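Local atomic coordinates of intracellular protein transport protein USO1 (Saccharomyces cerevisiae S288c, PDB entry 6LSU), a protein that is required for protein transport from the endoplasmic reticulum to the Golgi complex, acting as a membrane tether with a globular head and a coiled-coil tail. Residues N114-S119 with I260-K265; S336-V341 with L374-I379; T569-A574 with K608-F613. All coordinates share one frame; numbering follows the deposited sequence.

Interaction 1: N114-S119 with I260-K265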
# COMPACT_ATOMS: atom_id res chain seq x y z
N ASN A 114 -8.26 -5.27 14.33
CA ASN A 114 -8.46 -3.80 14.16
C ASN A 114 -7.21 -3.09 13.64
O ASN A 114 -7.33 -1.90 13.41
CB ASN A 114 -8.95 -3.15 15.46
CG ASN A 114 -10.11 -3.89 16.11
OD1 ASN A 114 -11.26 -3.77 15.70
ND2 ASN A 114 -9.83 -4.65 17.15
N GLY A 115 -6.10 -3.79 13.40
CA GLY A 115 -4.84 -3.14 12.99
C GLY A 115 -4.03 -4.03 12.07
O GLY A 115 -4.52 -5.13 11.75
N LYS A 116 -2.86 -3.54 11.64
CA LYS A 116 -1.88 -4.25 10.77
C LYS A 116 -0.62 -4.40 11.61
O LYS A 116 -0.05 -3.37 12.04
CB LYS A 116 -1.59 -3.49 9.46
CG LYS A 116 -2.80 -3.20 8.57
CD LYS A 116 -3.71 -2.10 9.10
CE LYS A 116 -5.13 -2.13 8.57
NZ LYS A 116 -6.01 -1.19 9.31
N TYR A 117 -0.26 -5.64 11.92
CA TYR A 117 0.79 -5.94 12.92
C TYR A 117 1.93 -6.68 12.21
O TYR A 117 1.75 -7.08 11.05
CB TYR A 117 0.12 -6.56 14.15
CG TYR A 117 -0.33 -5.50 15.12
CD1 TYR A 117 -1.50 -4.79 14.91
CD2 TYR A 117 0.49 -5.13 16.19
CE1 TYR A 117 -1.88 -3.77 15.76
CE2 TYR A 117 0.11 -4.12 17.06
CZ TYR A 117 -1.08 -3.44 16.84
OH TYR A 117 -1.56 -2.44 17.63
N PRO A 118 3.14 -6.80 12.82
CA PRO A 118 4.26 -7.49 12.20
C PRO A 118 3.90 -8.96 11.96
O PRO A 118 4.10 -9.75 12.91
CB PRO A 118 5.42 -7.45 13.21
CG PRO A 118 4.99 -6.43 14.25
CD PRO A 118 3.47 -6.36 14.19
N SER A 119 3.38 -9.25 10.75
CA SER A 119 2.80 -10.56 10.33
C SER A 119 3.78 -11.67 10.68
O SER A 119 3.42 -12.63 11.36
CB SER A 119 2.41 -10.61 8.84
OG SER A 119 1.90 -9.36 8.38
N ILE A 260 -4.20 5.72 15.84
CA ILE A 260 -4.24 6.96 15.01
C ILE A 260 -4.80 6.61 13.63
O ILE A 260 -5.56 7.43 13.09
CB ILE A 260 -2.87 7.64 14.91
CG1 ILE A 260 -2.32 8.05 16.25
CG2 ILE A 260 -2.96 8.86 13.98
CD1 ILE A 260 -1.01 8.87 16.13
N ASN A 261 -4.43 5.46 13.09
CA ASN A 261 -4.86 5.06 11.74
C ASN A 261 -6.38 4.87 11.75
O ASN A 261 -7.02 5.42 10.86
CB ASN A 261 -4.08 3.82 11.27
CG ASN A 261 -4.43 3.43 9.85
OD1 ASN A 261 -5.56 3.00 9.59
ND2 ASN A 261 -3.47 3.61 8.95
N ASN A 262 -6.92 4.11 12.70
CA ASN A 262 -8.36 3.78 12.75
C ASN A 262 -9.20 5.04 13.02
O ASN A 262 -10.36 5.08 12.56
CB ASN A 262 -8.66 2.71 13.81
CG ASN A 262 -8.20 1.32 13.44
OD1 ASN A 262 -8.12 0.95 12.27
ND2 ASN A 262 -7.93 0.51 14.44
N ILE A 263 -8.66 6.05 13.73
CA ILE A 263 -9.42 7.31 13.99
C ILE A 263 -9.50 8.17 12.71
O ILE A 263 -10.46 9.00 12.66
CB ILE A 263 -8.77 8.08 15.16
CG1 ILE A 263 -8.84 7.33 16.48
CG2 ILE A 263 -9.35 9.48 15.29
CD1 ILE A 263 -7.79 7.76 17.46
N LEU A 264 -8.55 8.03 11.75
CA LEU A 264 -8.46 8.87 10.50
C LEU A 264 -9.05 8.18 9.27
O LEU A 264 -9.59 8.87 8.41
CB LEU A 264 -7.01 9.26 10.21
CG LEU A 264 -6.30 10.04 11.32
CD1 LEU A 264 -4.93 10.47 10.88
CD2 LEU A 264 -7.11 11.24 11.73
N LYS A 265 -8.94 6.86 9.17
CA LYS A 265 -9.38 6.11 7.97
C LYS A 265 -10.81 6.55 7.67
O LYS A 265 -11.67 6.38 8.54
CB LYS A 265 -9.28 4.59 8.19
CG LYS A 265 -8.99 3.79 6.91
CD LYS A 265 -7.55 3.30 6.83
CE LYS A 265 -7.11 2.70 5.50
NZ LYS A 265 -5.68 2.31 5.54
O HOH W 1 -8.22 -1.28 10.60
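Asn261 is the first residue of 260-265 to meet the loop 114-119, though only loosely: its OD1 lies 4.2 Å from the ammonium NZ of Lys116, too far for a direct bond. Its backbone carbonyl takes the amides of both Leu264 and Lys265. Asn262 carries the contact. With its CG beside the backbone N and anti to the carbonyl carbon (chi1 -73°), the amide reaches the loop and ND2 donates to the backbone O of Asn114, whose own ND2 is bonded to Ser110 O, at 2.7 Å. That bond is fairly straight, 160° at the hydrogen, and the acceptor lies almost in the amide plane of Asn262 but receives the donor tilted 29° from its own carbonyl plane. The other end of the same amide reaches Lys116 indirectly: Lys116 NZ donates to a water at 2.6 Å, and the water lies 2.8 Å from Asn262 OD1 and probably donates to it. Further along, Lys265 brings its NZ to 5.2 Å from Lys116 NZ, a proximity of like charges that is probably mildly unfavourable. The segment held here is the chain's own loop, after helix 103-112, and only the bond from an asparagine of an ARM repeat, ARM 4, to main chain resembles the grip of armadillo proteins such as importin-alpha on their peptide ligands.

Interaction 2: S336-V341 with L374-I379; sequences SVLMVV and LEFSKI
Ile379, in the turn that follows Phe376, puts two methyl groups against two successive residues of helix 337-346, Leu338 and Met339. From CB, which points toward that helix, the side chain forks. The CG2 branch, anti to the backbone N, runs to Met339, where it meets the sulfur SD at 3.7 Å and the terminal methyl CE at 4.0 Å. Methionine and isoleucine run antiparallel alongside each other, and the methionine can lie against CG2 because its chain bends at both chi2 and chi3. The other branch leaves through CG1, which stands beside the backbone N (chi1 -54°) and serves as a spacer. From there an extended second torsion (chi2 177°) carries CD1 to its tip, 3.8 Å from Leu338 CD2. That leucine methyl is shared: it also sits near the plane of the Phe376 ring, at its edge, with CD1 of the ring 4.2 Å from it. The contact is therefore wholly apolar, with Leu338 CD2 filling the angle between a phenylalanine edge and an isoleucine tip.

A type I beta turn from Phe376 to Ile379, closed by Ile379 N to Phe376 O at 3.0 Å, brings these two residues to the same partner. Ser377 OG adds a bond of 2.7 Å to Leu374 O.

The contact joins ARM 6 to ARM 7. Leu338 also rests on Met365 of helix 354-366, and Phe376 packs on Val366 of that helix. Beyond them, Phe376 is covered by helix 404-414 and meets the ring of Tyr434 from helix 421-435, while Ile379 leads straight into strand 380-384, paired with strand 399-403.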
# COMPACT_ATOMS: atom_id res chain seq x y z
N SER A 336 7.65 19.74 7.01
CA SER A 336 8.84 18.99 6.52
C SER A 336 8.47 17.60 5.96
O SER A 336 9.37 16.88 5.54
CB SER A 336 9.92 18.93 7.59
OG SER A 336 9.39 18.61 8.87
N VAL A 337 7.18 17.24 5.88
CA VAL A 337 6.80 15.81 5.71
C VAL A 337 7.29 15.30 4.35
O VAL A 337 7.95 14.25 4.34
CB VAL A 337 5.30 15.54 5.93
CG1 VAL A 337 5.01 14.05 5.85
CG2 VAL A 337 4.84 16.04 7.27
N LEU A 338 7.06 16.03 3.27
CA LEU A 338 7.47 15.64 1.89
C LEU A 338 8.97 15.39 1.85
O LEU A 338 9.40 14.38 1.25
CB LEU A 338 7.16 16.73 0.88
CG LEU A 338 7.50 16.35 -0.57
CD1 LEU A 338 6.78 15.07 -0.99
CD2 LEU A 338 7.18 17.48 -1.55
N MET A 339 9.73 16.31 2.38
CA MET A 339 11.20 16.23 2.37
C MET A 339 11.57 15.04 3.23
O MET A 339 12.51 14.33 2.92
CB MET A 339 11.82 17.52 2.93
CG MET A 339 13.30 17.55 2.74
SD MET A 339 13.64 17.68 0.96
CE MET A 339 15.09 16.62 0.89
N VAL A 340 10.90 14.85 4.34
CA VAL A 340 11.27 13.70 5.24
C VAL A 340 10.94 12.37 4.54
O VAL A 340 11.79 11.44 4.63
CB VAL A 340 10.60 13.82 6.61
CG1 VAL A 340 10.92 12.59 7.46
CG2 VAL A 340 11.08 15.07 7.31
N VAL A 341 9.77 12.22 3.90
CA VAL A 341 9.49 10.89 3.30
C VAL A 341 10.44 10.63 2.10
O VAL A 341 10.81 9.51 1.91
CB VAL A 341 7.99 10.60 3.03
CG1 VAL A 341 7.06 11.28 4.02
CG2 VAL A 341 7.58 10.83 1.63
N LEU A 374 5.31 21.69 -8.63
CA LEU A 374 6.34 22.74 -8.84
C LEU A 374 7.31 22.79 -7.64
O LEU A 374 8.47 23.03 -7.84
CB LEU A 374 5.65 24.06 -9.14
CG LEU A 374 5.01 24.09 -10.53
CD1 LEU A 374 4.14 25.30 -10.68
CD2 LEU A 374 6.07 24.11 -11.61
N GLU A 375 6.90 22.41 -6.44
CA GLU A 375 7.85 22.43 -5.30
C GLU A 375 8.80 21.25 -5.44
O GLU A 375 10.05 21.43 -5.24
CB GLU A 375 7.06 22.47 -4.00
CG GLU A 375 6.63 23.87 -3.68
CD GLU A 375 7.79 24.77 -3.28
OE1 GLU A 375 8.21 25.66 -4.10
OE2 GLU A 375 8.29 24.58 -2.16
N PHE A 376 8.21 20.11 -5.82
CA PHE A 376 8.90 18.82 -6.08
C PHE A 376 10.05 19.01 -7.06
O PHE A 376 11.18 18.55 -6.81
CB PHE A 376 7.90 17.79 -6.60
CG PHE A 376 8.41 16.39 -6.45
CD1 PHE A 376 8.40 15.77 -5.21
CD2 PHE A 376 8.93 15.72 -7.55
CE1 PHE A 376 8.89 14.48 -5.08
CE2 PHE A 376 9.46 14.45 -7.41
CZ PHE A 376 9.44 13.83 -6.19
N SER A 377 9.80 19.70 -8.16
CA SER A 377 10.81 19.93 -9.22
C SER A 377 12.02 20.69 -8.70
O SER A 377 12.97 20.72 -9.42
CB SER A 377 10.25 20.69 -10.35
OG SER A 377 9.94 21.98 -9.86
N LYS A 378 12.00 21.26 -7.49
CA LYS A 378 13.11 22.08 -6.93
C LYS A 378 13.83 21.33 -5.82
O LYS A 378 14.89 21.82 -5.31
CB LYS A 378 12.58 23.41 -6.41
CG LYS A 378 11.67 24.14 -7.39
CD LYS A 378 11.50 25.58 -7.06
CE LYS A 378 10.62 25.84 -5.87
NZ LYS A 378 10.08 27.21 -5.92
N ILE A 379 13.34 20.14 -5.48
CA ILE A 379 13.98 19.35 -4.40
C ILE A 379 15.25 18.65 -4.93
O ILE A 379 15.23 17.99 -6.02
CB ILE A 379 12.98 18.38 -3.81
CG1 ILE A 379 11.74 19.13 -3.35
CG2 ILE A 379 13.67 17.58 -2.73
CD1 ILE A 379 10.65 18.26 -2.81

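Interaction 3: T569-A574 with K608-F613; sequences TSLTAA and KSLLSF
Leu571 lies over one face of the Phe613 ring, and a CH-pi interaction defines the meeting. Its CD2 stands 4.0 Å from the centroid of the Phe613 ring and only 4° off the normal, so the methyl sits over the ring centre. The ring is presented by a first torsion that sets Phe613 CG anti to the backbone N (chi1 -178°), which lays the ring beneath Leu571.

Ordinary apolar contacts surround this one. Leu571 CB leans on the CD2-CE2 side of the ring, while its second methyl, CD1, crosses to the root of the phenylalanine and touches Phe613 CG at 3.6 Å and Phe613 CB at 3.7 Å. The same CD1 meets Leu610 CD2 at 4.2 Å, so this methyl is received by two side chains three residues apart on one helical face. Substituting an alanine for Phe613 would probably leave Leu571 CD2 without the ring face beneath it, open a gap beside the loop and reduce the contact to the light touch on Leu610.

Hydrogen bonds act within the segments. Ala573 N to Ser570 O, 3.1 Å, closes the type I beta turn that holds Leu571 at its corner. On the helix, Ser612 OG bonds back to Lys608 O at 2.9 Å from above the carbonyl plane, sharing that acceptor with its own amide.

In the fold, the contact joins the loop between helices 559-568 and 577-590, in ARM 9, to a helix of ARM 10. Helix 622-637 completes the packing: Ile624 touches both Leu571 and Phe613, and Leu610 goes on to Val628 and Leu631.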
# COMPACT_ATOMS: atom_id res chain seq x y z
N THR A 569 15.89 -5.46 -35.14
CA THR A 569 17.05 -6.04 -34.41
C THR A 569 16.64 -6.81 -33.15
O THR A 569 17.49 -7.56 -32.63
CB THR A 569 18.04 -4.97 -33.96
OG1 THR A 569 18.45 -4.11 -35.03
CG2 THR A 569 19.27 -5.53 -33.31
N SER A 570 15.44 -6.57 -32.59
CA SER A 570 15.03 -7.06 -31.25
C SER A 570 14.21 -8.35 -31.41
O SER A 570 13.92 -9.01 -30.41
CB SER A 570 14.26 -6.01 -30.45
OG SER A 570 12.85 -5.96 -30.76
N LEU A 571 13.81 -8.67 -32.63
CA LEU A 571 12.88 -9.79 -32.89
C LEU A 571 13.57 -11.11 -32.53
O LEU A 571 12.86 -12.08 -32.20
CB LEU A 571 12.45 -9.72 -34.36
CG LEU A 571 11.54 -8.54 -34.70
CD1 LEU A 571 11.33 -8.43 -36.21
CD2 LEU A 571 10.20 -8.64 -34.01
N THR A 572 14.90 -11.10 -32.43
CA THR A 572 15.77 -12.27 -32.13
C THR A 572 16.30 -12.20 -30.69
O THR A 572 17.31 -12.85 -30.42
CB THR A 572 16.90 -12.32 -33.18
OG1 THR A 572 18.05 -11.64 -32.71
CG2 THR A 572 16.54 -11.67 -34.50
N ALA A 573 15.67 -11.46 -29.76
CA ALA A 573 16.21 -11.18 -28.40
C ALA A 573 15.79 -12.25 -27.38
O ALA A 573 14.64 -12.78 -27.46
CB ALA A 573 15.79 -9.80 -27.94
N ALA A 574 16.71 -12.53 -26.44
CA ALA A 574 16.57 -13.57 -25.40
C ALA A 574 15.26 -13.33 -24.63
O ALA A 574 14.47 -14.27 -24.49
CB ALA A 574 17.76 -13.53 -24.47
N LYS A 608 9.37 -4.70 -44.88
CA LYS A 608 9.77 -6.00 -45.50
C LYS A 608 10.21 -6.93 -44.38
O LYS A 608 9.58 -8.00 -44.24
CB LYS A 608 10.81 -5.81 -46.62
CG LYS A 608 10.24 -5.22 -47.90
CD LYS A 608 11.10 -5.42 -49.13
CE LYS A 608 12.17 -4.37 -49.32
NZ LYS A 608 13.16 -4.77 -50.36
N SER A 609 11.19 -6.53 -43.56
CA SER A 609 11.61 -7.28 -42.32
C SER A 609 10.40 -7.70 -41.45
O SER A 609 10.31 -8.86 -41.00
CB SER A 609 12.53 -6.46 -41.53
OG SER A 609 13.74 -6.26 -42.24
N LEU A 610 9.48 -6.78 -41.18
CA LEU A 610 8.36 -7.12 -40.28
C LEU A 610 7.48 -8.19 -40.95
O LEU A 610 7.18 -9.20 -40.29
CB LEU A 610 7.60 -5.85 -39.91
CG LEU A 610 8.42 -4.81 -39.14
CD1 LEU A 610 7.58 -3.59 -38.87
CD2 LEU A 610 8.99 -5.36 -37.85
N LEU A 611 7.13 -7.99 -42.22
CA LEU A 611 6.36 -9.01 -42.99
C LEU A 611 7.12 -10.34 -43.02
O LEU A 611 6.52 -11.39 -42.73
CB LEU A 611 6.12 -8.47 -44.39
CG LEU A 611 4.78 -7.78 -44.58
CD1 LEU A 611 4.69 -7.23 -45.98
CD2 LEU A 611 3.63 -8.74 -44.32
N SER A 612 8.41 -10.32 -43.33
CA SER A 612 9.23 -11.56 -43.33
C SER A 612 9.09 -12.21 -41.95
O SER A 612 8.82 -13.45 -41.86
CB SER A 612 10.67 -11.29 -43.69
OG SER A 612 10.78 -10.54 -44.90
N PHE A 613 9.29 -11.43 -40.89
CA PHE A 613 9.33 -11.97 -39.51
C PHE A 613 7.98 -12.63 -39.21
O PHE A 613 8.00 -13.75 -38.71
CB PHE A 613 9.68 -10.91 -38.45
CG PHE A 613 9.75 -11.54 -37.08
CD1 PHE A 613 8.59 -11.85 -36.40
CD2 PHE A 613 10.96 -11.89 -36.51
CE1 PHE A 613 8.63 -12.52 -35.19
CE2 PHE A 613 11.00 -12.54 -35.28
CZ PHE A 613 9.83 -12.87 -34.64

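The three contacts follow one another along the chain, each closing before the next opens, as expected of an elongated helical solenoid built from ARM repeats. Interaction 1 fixes a loop to the last helix of ARM 4, interaction 2 joins ARM 6 to ARM 7, and interaction 3 joins ARM 9 to ARM 10. Centres of interactions 1 and 2 lie about 26 Å apart, those of 2 and 3 about 45 Å, and those of 1 and 3 about 52 Å; none touch, and no helix is shared. They are separate, local links along the solenoid of the globular head, interaction 1 polar, the others apolar; the coiled-coil tail of this tether is absent from the chain.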